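PDB 2ZF9: ScaE cell-surface anchored scaffoldin protein from Ruminococcus flavefaciens, which probably binds dockerin modules through this type III cohesin module and so holds the cellulosome on the bacterial cell surface. Local coordinates for residues G11-Q16 with Q178-G183; G21-A26 with M171-F176; P32-T37 with L55-A60; N48-M53 with S128-V133; G59-Y64 with G121-L126. All blocks are in the same frame, centred on the assembly; numbering follows the deposited sequence.

Interaction 1: residues G11-Q16 with Q178-G183; sequences GPAAGQ and QGIEQG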
# COMPACT_ATOMS: atom_id res chain seq x y z
N GLY A 11 -2.04 -8.02 -10.76
CA GLY A 11 -2.41 -8.87 -9.64
C GLY A 11 -3.37 -8.20 -8.69
O GLY A 11 -3.48 -6.96 -8.67
N PRO A 12 -4.12 -9.00 -7.92
CA PRO A 12 -5.05 -8.49 -6.91
C PRO A 12 -4.40 -8.17 -5.57
O PRO A 12 -3.27 -8.60 -5.28
CB PRO A 12 -6.02 -9.69 -6.72
CG PRO A 12 -5.16 -10.85 -6.89
CD PRO A 12 -4.23 -10.47 -8.06
N ALA A 13 -5.14 -7.43 -4.75
CA ALA A 13 -4.84 -7.26 -3.35
C ALA A 13 -4.86 -8.62 -2.64
O ALA A 13 -5.50 -9.58 -3.12
CB ALA A 13 -5.89 -6.33 -2.68
N ALA A 14 -4.18 -8.69 -1.49
CA ALA A 14 -4.27 -9.86 -0.61
C ALA A 14 -5.60 -9.83 0.17
O ALA A 14 -6.35 -8.85 0.10
CB ALA A 14 -3.09 -9.90 0.34
N GLY A 15 -5.93 -10.91 0.88
CA GLY A 15 -7.17 -10.90 1.69
C GLY A 15 -8.33 -11.48 0.92
O GLY A 15 -8.22 -12.59 0.41
N GLN A 16 -9.43 -10.74 0.84
CA GLN A 16 -10.65 -11.21 0.22
C GLN A 16 -10.81 -10.66 -1.21
O GLN A 16 -10.31 -9.57 -1.51
CB GLN A 16 -11.83 -10.83 1.10
CG GLN A 16 -11.74 -11.50 2.49
CD GLN A 16 -12.89 -11.13 3.42
OE1 GLN A 16 -13.95 -10.69 2.98
NE2 GLN A 16 -12.67 -11.29 4.73
N GLN A 178 -6.44 -6.00 -10.12
CA GLN A 178 -5.32 -6.13 -11.05
C GLN A 178 -4.14 -5.18 -10.80
O GLN A 178 -3.05 -5.37 -11.36
CB GLN A 178 -5.81 -5.92 -12.51
CG GLN A 178 -6.90 -6.92 -13.00
CD GLN A 178 -6.44 -8.38 -12.97
OE1 GLN A 178 -5.25 -8.67 -12.98
NE2 GLN A 178 -7.41 -9.31 -12.96
N GLY A 179 -4.34 -4.16 -9.98
CA GLY A 179 -3.34 -3.09 -9.95
C GLY A 179 -2.45 -3.12 -8.72
O GLY A 179 -1.86 -2.10 -8.36
N ILE A 180 -2.33 -4.28 -8.07
CA ILE A 180 -1.48 -4.32 -6.86
C ILE A 180 -0.17 -5.02 -7.16
O ILE A 180 -0.18 -6.14 -7.65
CB ILE A 180 -2.17 -5.02 -5.66
CG1 ILE A 180 -3.52 -4.36 -5.31
CG2 ILE A 180 -1.21 -5.02 -4.47
CD1 ILE A 180 -3.44 -2.82 -5.01
N GLU A 181 0.94 -4.33 -6.89
CA GLU A 181 2.26 -4.93 -6.92
C GLU A 181 2.78 -5.06 -5.48
O GLU A 181 3.17 -4.08 -4.85
CB GLU A 181 3.18 -4.10 -7.81
CG GLU A 181 4.57 -4.69 -8.08
CD GLU A 181 5.54 -3.65 -8.71
OE1 GLU A 181 5.05 -2.75 -9.46
OE2 GLU A 181 6.78 -3.72 -8.44
N GLN A 182 2.73 -6.28 -4.93
CA GLN A 182 3.08 -6.48 -3.53
C GLN A 182 4.60 -6.32 -3.34
O GLN A 182 5.39 -6.45 -4.30
CB GLN A 182 2.62 -7.88 -3.04
CG GLN A 182 1.12 -8.21 -3.20
CD GLN A 182 0.20 -7.33 -2.35
OE1 GLN A 182 0.55 -6.20 -2.00
NE2 GLN A 182 -0.99 -7.84 -2.01
N GLY A 183 5.01 -6.04 -2.10
CA GLY A 183 6.41 -5.88 -1.81
C GLY A 183 6.91 -6.83 -0.75
O GLY A 183 6.22 -7.80 -0.36
O HOH W 1 -0.96 -8.70 -6.51
O HOH W 2 -1.85 -10.55 -3.33
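I180 turns its side chain against the backbone of G11, P12 and A13. Its CB lies 3.8 Å from P12 O. CG1, anti to the carbonyl carbon (chi1 -56°), goes on to pack 3.5 Å from A13 N and also meets the methyl of A13, while CD1 at the tip leaves this segment and points to L34. Beside it the backbones join at one bridge, G11 with G179, where G11 N donates to Q178 O over 2.9 Å, reaching that oxygen from well above its carbonyl plane. In this cohesin β-sandwich the N-terminal piece 14-15 runs parallel to strand 142-149, which also pairs, antiparallel, with strand 180-187, so the chain start and the last strand come together here. Q182 bends at chi2 (-65°) toward A14. Its NE2 comes 3.8 Å from A14 CB, while OE1 accepts from V147 N on strand 142-149. NE2 also donates to a water 3.1 Å away, and that water donates in turn to P12 O. A second water gives one hydrogen to P12 O and the other to I180 O, 2.6 Å and 2.9 Å away, so P12 O is held by two waters.

Interaction 2: residues G21-A26 with M171-F176; sequences GNLDVA and MQAWTF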
# COMPACT_ATOMS: atom_id res chain seq x y z
N GLY A 21 -18.67 -6.93 -9.54
CA GLY A 21 -20.07 -6.92 -9.97
C GLY A 21 -20.09 -7.16 -11.46
O GLY A 21 -19.38 -8.05 -11.95
N ASN A 22 -20.83 -6.31 -12.18
CA ASN A 22 -20.92 -6.43 -13.64
C ASN A 22 -20.09 -5.45 -14.43
O ASN A 22 -20.31 -5.28 -15.64
CB ASN A 22 -22.38 -6.32 -14.11
CG ASN A 22 -23.12 -7.64 -14.00
OD1 ASN A 22 -22.55 -8.70 -14.28
ND2 ASN A 22 -24.38 -7.58 -13.59
N LEU A 23 -19.12 -4.82 -13.77
CA LEU A 23 -18.29 -3.84 -14.42
C LEU A 23 -17.32 -4.54 -15.37
O LEU A 23 -16.84 -5.63 -15.10
CB LEU A 23 -17.52 -2.99 -13.42
CG LEU A 23 -18.31 -2.20 -12.36
CD1 LEU A 23 -17.29 -1.76 -11.33
CD2 LEU A 23 -19.04 -1.02 -12.93
N ASP A 24 -17.06 -3.89 -16.49
CA ASP A 24 -16.07 -4.40 -17.43
C ASP A 24 -14.76 -3.79 -16.96
O ASP A 24 -14.37 -2.69 -17.37
CB ASP A 24 -16.44 -3.93 -18.83
CG ASP A 24 -15.40 -4.29 -19.89
OD1 ASP A 24 -14.30 -4.80 -19.56
OD2 ASP A 24 -15.71 -4.03 -21.07
N VAL A 25 -14.09 -4.49 -16.06
CA VAL A 25 -12.96 -3.86 -15.33
C VAL A 25 -11.83 -3.50 -16.27
O VAL A 25 -11.21 -2.47 -16.12
CB VAL A 25 -12.46 -4.76 -14.19
CG1 VAL A 25 -11.22 -4.13 -13.48
CG2 VAL A 25 -13.59 -5.02 -13.20
N ALA A 26 -11.57 -4.35 -17.27
CA ALA A 26 -10.43 -4.12 -18.16
C ALA A 26 -10.65 -2.90 -19.08
O ALA A 26 -9.69 -2.43 -19.69
CB ALA A 26 -10.13 -5.39 -18.98
N MSE A 171 -11.93 2.46 -11.74
CA MSE A 171 -10.53 2.57 -11.35
C MSE A 171 -10.33 1.84 -10.01
O MSE A 171 -9.28 1.24 -9.79
CB MSE A 171 -10.09 4.04 -11.28
CG MSE A 171 -10.51 4.76 -10.04
SE MSE A 171 -9.67 6.58 -9.86
CE MSE A 171 -8.15 6.40 -10.52
N GLN A 172 -11.32 1.90 -9.12
CA GLN A 172 -11.20 1.15 -7.85
C GLN A 172 -11.18 -0.37 -8.10
O GLN A 172 -10.38 -1.10 -7.51
CB GLN A 172 -12.37 1.46 -6.92
CG GLN A 172 -12.24 0.85 -5.53
CD GLN A 172 -13.20 1.52 -4.58
OE1 GLN A 172 -12.95 2.63 -4.12
NE2 GLN A 172 -14.32 0.87 -4.32
N ALA A 173 -12.11 -0.85 -8.92
CA ALA A 173 -12.17 -2.26 -9.25
C ALA A 173 -10.85 -2.68 -9.90
O ALA A 173 -10.31 -3.73 -9.56
CB ALA A 173 -13.36 -2.55 -10.19
N TRP A 174 -10.33 -1.86 -10.83
CA TRP A 174 -9.03 -2.18 -11.43
C TRP A 174 -7.97 -2.28 -10.33
O TRP A 174 -7.18 -3.22 -10.30
CB TRP A 174 -8.57 -1.16 -12.51
CG TRP A 174 -7.18 -1.52 -12.98
CD1 TRP A 174 -6.00 -1.11 -12.43
CD2 TRP A 174 -6.86 -2.46 -14.01
NE1 TRP A 174 -4.95 -1.73 -13.09
CE2 TRP A 174 -5.45 -2.56 -14.06
CE3 TRP A 174 -7.63 -3.22 -14.91
CZ2 TRP A 174 -4.79 -3.41 -14.96
CZ3 TRP A 174 -6.98 -4.06 -15.83
CH2 TRP A 174 -5.57 -4.13 -15.86
N THR A 175 -7.94 -1.30 -9.44
CA THR A 175 -6.85 -1.22 -8.47
C THR A 175 -6.76 -2.51 -7.62
O THR A 175 -5.69 -3.09 -7.48
CB THR A 175 -7.10 -0.05 -7.53
OG1 THR A 175 -6.95 1.15 -8.27
CG2 THR A 175 -6.08 -0.02 -6.37
N PHE A 176 -7.88 -2.95 -7.08
CA PHE A 176 -7.85 -4.04 -6.13
C PHE A 176 -7.88 -5.41 -6.81
O PHE A 176 -7.55 -6.42 -6.17
CB PHE A 176 -9.02 -3.91 -5.16
CG PHE A 176 -8.84 -2.76 -4.16
CD1 PHE A 176 -7.81 -2.79 -3.25
CD2 PHE A 176 -9.73 -1.69 -4.14
CE1 PHE A 176 -7.63 -1.75 -2.29
CE2 PHE A 176 -9.58 -0.63 -3.18
CZ PHE A 176 -8.52 -0.68 -2.27
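The indole of W174 meets the loop with the rim of its benzene ring: A26 CA lies at the edge, 4.2 Å from CZ3, and V25 O sits near the ring plane, 3.9 Å from CE3. The same ring makes a cation-pi contact with K31, a loop residue that follows. W174 belongs to helix 166-178, an α-helix that accompanies the cohesin β-sandwich, and the contact lays the 21-26 loop, which ends in the start of a 3-10 turn, along one side of that helix. V25 is the wedge. Its CG1, anti to the backbone N (chi1 177°), presses on the helix backbone 3.6 Å from W174 CA and touches CE3 of the indole as well; CG2, on the other branch, meets the methyl of A173 at 3.9 Å. A173 CB also takes L23 CD1, at 4.2 Å, so that one small methyl receives two branched side chains. D24, between L23 and V25, is the centre of an inverse gamma turn, and the neighbours on both sides of it point to the helix. No hydrogen bond crosses between the segments, and the union is apolar packing. On the helix flank turned from the loop, the carbonyl oxygen of selenomethionine M171 accepts twice from T175: OG1, 2.8 Å away, and the backbone N reach M171 O from opposite faces of its carbonyl plane.

Interaction 3: residues P32-T37 with L55-A60; sequences PTLSIT and LSVEGA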
# COMPACT_ATOMS: atom_id res chain seq x y z
N PRO A 32 -4.88 2.46 -12.08
CA PRO A 32 -3.80 2.67 -11.11
C PRO A 32 -2.96 1.44 -10.79
O PRO A 32 -3.44 0.30 -10.86
CB PRO A 32 -4.52 3.17 -9.85
CG PRO A 32 -5.94 3.61 -10.32
CD PRO A 32 -6.22 2.65 -11.48
N THR A 33 -1.69 1.65 -10.49
CA THR A 33 -0.89 0.60 -9.91
C THR A 33 -0.47 1.08 -8.55
O THR A 33 0.15 2.14 -8.45
CB THR A 33 0.38 0.29 -10.73
OG1 THR A 33 -0.01 -0.09 -12.06
CG2 THR A 33 1.16 -0.85 -10.10
N LEU A 34 -0.76 0.29 -7.52
CA LEU A 34 -0.22 0.56 -6.20
C LEU A 34 0.90 -0.43 -5.99
O LEU A 34 0.71 -1.63 -6.23
CB LEU A 34 -1.27 0.34 -5.12
CG LEU A 34 -2.51 1.22 -5.20
CD1 LEU A 34 -3.38 0.94 -3.96
CD2 LEU A 34 -2.10 2.67 -5.29
N SER A 35 2.06 0.06 -5.55
CA SER A 35 3.19 -0.84 -5.37
C SER A 35 3.89 -0.57 -4.04
O SER A 35 3.95 0.58 -3.57
CB SER A 35 4.18 -0.75 -6.55
OG SER A 35 4.67 0.56 -6.69
N ILE A 36 4.40 -1.64 -3.44
CA ILE A 36 5.19 -1.53 -2.19
C ILE A 36 6.61 -1.93 -2.51
O ILE A 36 6.85 -2.82 -3.34
CB ILE A 36 4.60 -2.40 -1.10
CG1 ILE A 36 3.22 -1.85 -0.68
CG2 ILE A 36 5.59 -2.56 0.11
CD1 ILE A 36 2.47 -2.78 0.29
N THR A 37 7.55 -1.23 -1.86
CA THR A 37 8.99 -1.47 -1.99
C THR A 37 9.34 -2.95 -1.98
O THR A 37 8.87 -3.71 -1.14
CB THR A 37 9.75 -0.75 -0.83
OG1 THR A 37 9.30 0.62 -0.72
CG2 THR A 37 11.27 -0.79 -1.07
N LEU A 55 4.63 2.88 -0.04
CA LEU A 55 3.51 2.56 -0.90
C LEU A 55 3.40 3.67 -1.94
O LEU A 55 3.22 4.85 -1.59
CB LEU A 55 2.20 2.44 -0.10
CG LEU A 55 0.86 2.28 -0.85
CD1 LEU A 55 0.80 0.98 -1.62
CD2 LEU A 55 -0.31 2.30 0.17
N SER A 56 3.54 3.29 -3.21
CA SER A 56 3.51 4.26 -4.32
C SER A 56 2.30 4.09 -5.24
O SER A 56 1.73 3.00 -5.30
CB SER A 56 4.80 4.13 -5.16
OG SER A 56 5.92 4.51 -4.36
N VAL A 57 1.96 5.17 -5.94
CA VAL A 57 0.86 5.22 -6.92
C VAL A 57 1.43 5.60 -8.28
O VAL A 57 2.28 6.48 -8.38
CB VAL A 57 -0.17 6.33 -6.55
CG1 VAL A 57 -1.25 6.43 -7.63
CG2 VAL A 57 -0.83 6.06 -5.20
N GLU A 58 1.01 4.90 -9.33
CA GLU A 58 1.39 5.24 -10.68
C GLU A 58 0.14 5.15 -11.52
O GLU A 58 -0.74 4.33 -11.23
CB GLU A 58 2.43 4.23 -11.19
CG GLU A 58 3.27 4.75 -12.34
CD GLU A 58 4.24 3.69 -12.92
OE1 GLU A 58 4.98 3.03 -12.14
OE2 GLU A 58 4.24 3.56 -14.16
N GLY A 59 0.02 6.04 -12.51
CA GLY A 59 -1.04 5.90 -13.48
C GLY A 59 -2.36 6.51 -13.06
O GLY A 59 -3.36 6.28 -13.72
N ALA A 60 -2.37 7.30 -11.97
CA ALA A 60 -3.64 7.86 -11.47
C ALA A 60 -3.61 9.38 -11.22
O ALA A 60 -4.53 9.90 -10.60
CB ALA A 60 -4.03 7.14 -10.18
O HOH W 3 -0.75 2.19 -13.58
O HOH W 4 6.89 1.95 -3.55
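The β-hairpin of strands 33-41 and 50-58 begins and ends here, with T33 opposite E58 and S35 opposite S56 as hydrogen-bonded antiparallel pairs, and L34 opposite V57 and I36 opposite L55 as non-hydrogen-bonded ones. S56 N gives S35 O a nearly straight bond of 2.8 Å, and T33 N does likewise to E58 O at 2.9 Å. L34, V57, I36 and L55 share one face of the hairpin. L34 and V57 lie side by side, CD2 against CG2 at 3.6 Å. L55 sends its CG anti to the backbone N (chi1 172°), and the turn at chi2 (65°) brings CD1 across to its partner strand, 3.8 Å from I36 CG1 and close to L34 CB. Further out, P32 CG rests on the methyl of A60 at 4.0 Å. This face continues into the sandwich interior, where F159 packs on L34 and V57, and L69 on L34 and L55. T33, S35, S56 and E58 line the other face. There T33 OG1 donates to a water 2.8 Å away that also gives a hydrogen to E58 O, and S56 OG shares a second water, 2.9 Å off, with S35 O. The chemistry is thus divided between the faces: buried aliphatic groups on the inner one, which would leave little room for water, while hydroxyls and water extend the backbone pairing on the outer.

Interaction 4: residues N48-M53 with S128-V133; sequences NAKVTM and SFVLQV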
# COMPACT_ATOMS: atom_id res chain seq x y z
N ASN A 48 17.76 -7.02 12.77
CA ASN A 48 17.32 -5.76 13.43
C ASN A 48 17.28 -4.51 12.56
O ASN A 48 17.10 -3.42 13.08
CB ASN A 48 18.13 -5.45 14.70
CG ASN A 48 18.15 -6.59 15.65
OD1 ASN A 48 17.12 -7.07 16.09
ND2 ASN A 48 19.36 -7.04 15.99
N ALA A 49 17.46 -4.66 11.24
CA ALA A 49 17.42 -3.53 10.34
C ALA A 49 16.06 -2.81 10.39
O ALA A 49 15.01 -3.45 10.43
CB ALA A 49 17.74 -3.95 8.94
N LYS A 50 16.10 -1.49 10.45
CA LYS A 50 14.89 -0.68 10.40
C LYS A 50 14.80 -0.17 8.97
O LYS A 50 15.65 0.62 8.51
CB LYS A 50 14.96 0.46 11.40
CG LYS A 50 14.77 -0.01 12.82
CD LYS A 50 14.85 1.14 13.79
CE LYS A 50 14.47 0.65 15.20
NZ LYS A 50 14.62 1.74 16.23
N VAL A 51 13.82 -0.68 8.25
CA VAL A 51 13.78 -0.50 6.81
C VAL A 51 12.66 0.49 6.46
O VAL A 51 11.49 0.27 6.80
CB VAL A 51 13.57 -1.87 6.07
CG1 VAL A 51 13.60 -1.66 4.58
CG2 VAL A 51 14.65 -2.89 6.46
N THR A 52 13.01 1.55 5.73
CA THR A 52 12.00 2.46 5.17
C THR A 52 11.30 1.82 3.97
O THR A 52 11.94 1.44 2.99
CB THR A 52 12.64 3.79 4.74
OG1 THR A 52 13.15 4.42 5.92
CG2 THR A 52 11.57 4.72 4.08
N MSE A 53 9.98 1.70 4.07
CA MSE A 53 9.15 1.12 3.01
C MSE A 53 8.22 2.19 2.46
O MSE A 53 7.83 3.10 3.19
CB MSE A 53 8.34 -0.04 3.59
CG MSE A 53 9.21 -1.19 4.21
SE MSE A 53 10.24 -2.10 2.78
CE MSE A 53 8.74 -3.20 2.05
N SER A 128 5.07 6.57 3.48
CA SER A 128 6.32 5.97 3.85
C SER A 128 6.20 5.46 5.30
O SER A 128 5.53 6.07 6.13
CB SER A 128 7.40 7.06 3.69
OG SER A 128 8.57 6.67 4.31
N PHE A 129 6.87 4.37 5.63
CA PHE A 129 6.76 3.75 6.96
C PHE A 129 7.97 2.85 7.19
O PHE A 129 8.71 2.54 6.25
CB PHE A 129 5.43 2.95 7.13
CG PHE A 129 5.20 1.89 6.04
CD1 PHE A 129 4.78 2.27 4.77
CD2 PHE A 129 5.43 0.52 6.31
CE1 PHE A 129 4.54 1.30 3.78
CE2 PHE A 129 5.19 -0.45 5.32
CZ PHE A 129 4.76 -0.05 4.05
N VAL A 130 8.19 2.47 8.44
CA VAL A 130 9.42 1.74 8.80
C VAL A 130 9.04 0.39 9.41
O VAL A 130 8.26 0.35 10.37
CB VAL A 130 10.28 2.55 9.83
CG1 VAL A 130 11.50 1.75 10.33
CG2 VAL A 130 10.76 3.87 9.20
N LEU A 131 9.63 -0.69 8.88
CA LEU A 131 9.45 -2.03 9.42
C LEU A 131 10.80 -2.52 9.88
O LEU A 131 11.81 -2.33 9.19
CB LEU A 131 8.87 -3.00 8.36
CG LEU A 131 7.43 -2.69 7.94
CD1 LEU A 131 6.97 -3.62 6.83
CD2 LEU A 131 6.49 -2.80 9.14
N GLN A 132 10.82 -3.15 11.04
CA GLN A 132 12.07 -3.70 11.55
C GLN A 132 12.14 -5.24 11.38
O GLN A 132 11.22 -5.98 11.72
CB GLN A 132 12.31 -3.25 13.00
CG GLN A 132 13.66 -3.77 13.57
CD GLN A 132 13.92 -3.27 14.99
OE1 GLN A 132 12.99 -3.18 15.79
NE2 GLN A 132 15.18 -2.96 15.31
N VAL A 133 13.25 -5.67 10.82
CA VAL A 133 13.54 -7.09 10.54
C VAL A 133 13.96 -7.78 11.84
O VAL A 133 14.61 -7.16 12.68
CB VAL A 133 14.66 -7.12 9.49
CG1 VAL A 133 15.15 -8.54 9.21
CG2 VAL A 133 14.19 -6.45 8.20
O HOH W 5 14.25 -6.77 15.47
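M53 N donates to F129 O over 2.7 Å, a nearly straight bond (177°) that enters almost along the C=O axis. F129 N answers to M53 O, V51 and L131 form the next hydrogen-bonded antiparallel pair, and V133 N carries the pairing past the end of the strand to A49 O at 2.9 Å. On the inner face the phenyl of F129, whose CG sits in the crowded position between backbone N and carbonyl carbon (chi1 54°), swings under selenomethionine M53. M53 CB stands over one ring face, 3.8 Å from the centroid and offset toward the rim, a CH-pi contact; F110 meets the same ring edge-to-face. V51 CG2 touches V133 CG2 at 4.0 Å, and M53 CG approaches L131 CD1. Outside, Q132 runs out extended to N48, and its NE2 donates to N48 O at 3.0 Å, the oxygen lying in the plane of the amide. The aliphatic part of K50 passes over that amide, CE 3.7 Å from NE2. An alanine in place of Q132 would probably leave N48 O without this donor and the K50 chain without the amide on which it rests. At the same end one water donates to both N48 OD1 and V133 O, the latter 2.8 Å away. Inner apolar side chains and a mostly polar outer face (V130 is the exception) on neighbouring antiparallel strands, here 50-58 and 124-132, are typical of a β-sandwich such as the cohesin fold.

Interaction 5: residues G59-Y64 with G121-L126; sequences GAADKY and GKDGVL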
# COMPACT_ATOMS: atom_id res chain seq x y z
N GLY A 59 0.02 6.04 -12.51
CA GLY A 59 -1.04 5.90 -13.48
C GLY A 59 -2.36 6.51 -13.06
O GLY A 59 -3.36 6.28 -13.72
N ALA A 60 -2.37 7.30 -11.97
CA ALA A 60 -3.64 7.86 -11.47
C ALA A 60 -3.61 9.38 -11.22
O ALA A 60 -4.53 9.90 -10.60
CB ALA A 60 -4.03 7.14 -10.18
N ALA A 61 -2.55 10.08 -11.66
CA ALA A 61 -2.39 11.50 -11.32
C ALA A 61 -3.60 12.28 -11.80
O ALA A 61 -4.07 12.06 -12.91
CB ALA A 61 -1.11 12.06 -11.93
N ASP A 62 -4.10 13.17 -10.95
CA ASP A 62 -5.28 14.00 -11.20
C ASP A 62 -6.58 13.25 -11.38
O ASP A 62 -7.57 13.82 -11.84
CB ASP A 62 -5.03 14.99 -12.36
CG ASP A 62 -3.76 15.80 -12.15
OD1 ASP A 62 -3.55 16.28 -11.02
OD2 ASP A 62 -2.97 15.92 -13.11
N LYS A 63 -6.61 11.97 -10.99
CA LYS A 63 -7.83 11.16 -11.19
C LYS A 63 -8.45 10.60 -9.91
O LYS A 63 -9.51 9.95 -9.96
CB LYS A 63 -7.51 9.95 -12.08
CG LYS A 63 -6.92 10.30 -13.45
CD LYS A 63 -7.86 11.17 -14.25
CE LYS A 63 -7.27 11.45 -15.65
NZ LYS A 63 -8.31 12.24 -16.40
N TYR A 64 -7.79 10.79 -8.79
CA TYR A 64 -8.29 10.23 -7.54
C TYR A 64 -8.16 11.20 -6.39
O TYR A 64 -7.47 12.23 -6.49
CB TYR A 64 -7.57 8.88 -7.24
CG TYR A 64 -6.16 9.09 -6.68
CD1 TYR A 64 -5.08 9.34 -7.54
CD2 TYR A 64 -5.92 9.06 -5.31
CE1 TYR A 64 -3.80 9.54 -7.02
CE2 TYR A 64 -4.63 9.28 -4.79
CZ TYR A 64 -3.59 9.53 -5.66
OH TYR A 64 -2.33 9.76 -5.17
N GLY A 121 -5.05 14.00 -6.08
CA GLY A 121 -3.99 13.02 -5.87
C GLY A 121 -3.00 12.98 -7.04
O GLY A 121 -3.37 13.25 -8.18
N LYS A 122 -1.76 12.62 -6.75
CA LYS A 122 -0.69 12.53 -7.74
C LYS A 122 -0.05 11.14 -7.73
O LYS A 122 -0.35 10.30 -6.88
CB LYS A 122 0.39 13.59 -7.44
CG LYS A 122 -0.11 15.06 -7.45
CD LYS A 122 -0.49 15.48 -8.89
CE LYS A 122 -0.64 17.01 -9.02
NZ LYS A 122 -1.08 17.35 -10.42
N ASP A 123 0.84 10.89 -8.70
CA ASP A 123 1.64 9.70 -8.71
C ASP A 123 2.84 9.92 -7.79
O ASP A 123 3.13 11.07 -7.41
CB ASP A 123 2.12 9.44 -10.13
CG ASP A 123 1.05 8.83 -11.00
OD1 ASP A 123 -0.07 8.50 -10.52
OD2 ASP A 123 1.34 8.69 -12.21
N GLY A 124 3.53 8.85 -7.44
CA GLY A 124 4.69 8.94 -6.57
C GLY A 124 4.43 8.25 -5.23
O GLY A 124 3.50 7.43 -5.11
N VAL A 125 5.22 8.58 -4.23
CA VAL A 125 5.08 7.93 -2.91
C VAL A 125 3.86 8.49 -2.15
O VAL A 125 3.78 9.70 -1.85
CB VAL A 125 6.35 8.15 -2.02
CG1 VAL A 125 6.13 7.59 -0.60
CG2 VAL A 125 7.55 7.46 -2.63
N LEU A 126 2.91 7.60 -1.82
CA LEU A 126 1.75 8.00 -1.06
C LEU A 126 2.05 7.95 0.45
O LEU A 126 1.73 8.91 1.20
CB LEU A 126 0.55 7.10 -1.44
CG LEU A 126 -0.86 7.55 -1.06
CD1 LEU A 126 -1.27 8.72 -1.91
CD2 LEU A 126 -1.89 6.37 -1.17
O HOH W 6 -0.39 9.30 -14.08
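Y64 holds CG between its backbone N and carbonyl carbon (chi1 77°), which starts its ring over G121, while D123 sets CG anti to the carbonyl carbon (chi1 -78°), on the way to the amides of G59 and A60. G121 CA stands over one face of the tyrosine ring, 3.8 Å from its centroid, in a CH-pi contact; a side chain on G121 would run into Y64 CZ. At the far end Y64 OH donates to K122 O over 2.7 Å, in the carbonyl plane and on a lone pair, and L126 CD1 packs against the same hydroxyl. The ring also stacks with F159. The D123 carboxylate holds two successive amides: OD1 takes A60 N at 3.0 Å with its syn lone pair, whereas G59 N meets OD2 from above the carboxylate plane, also at 3.0 Å. A water 2.6 Å from D123 OD2 donates to it too. An alanine at D123 would probably leave the N-H groups of G59 and A60 without their acceptor and the loop start freer to move. The K122 chain is bent at chi2, and its NZ meets D62 OD1 in a salt bridge of 2.8 Å on the syn lone pair. D62 N in turn donates to G121 O at 2.9 Å, and G121 N to Y64 O. A60 to K63 form a type II β-turn with D62 at the third, positive-phi position, closed by K63 N to A60 O: a loop between β-strands, here 50-58 and 66-73, tied to the run-in of the adjacent strand 124-132.

Interactions 3, 4 and 5 follow strand 50-58 through the sandwich: interaction 4 pairs its start with strand 124-132, interaction 3 pairs its later part with strand 33-41, and interaction 5 fastens the loop beyond it. Interactions 3 and 5 share G59 and A60, with centres 8 Å apart, and V57 O lies 2.8 Å from G124 N where they join. Interaction 1 meets interaction 3 through G179 O and L34 N, also 2.8 Å apart. Helix 166-178 brings in interaction 2: A13 N is 3.0 Å from F176 O, and M171 touches P32, A60 and Y64. Interactions 2 and 4 lie on opposite sides of the chain centre, their centres about 32 Å apart.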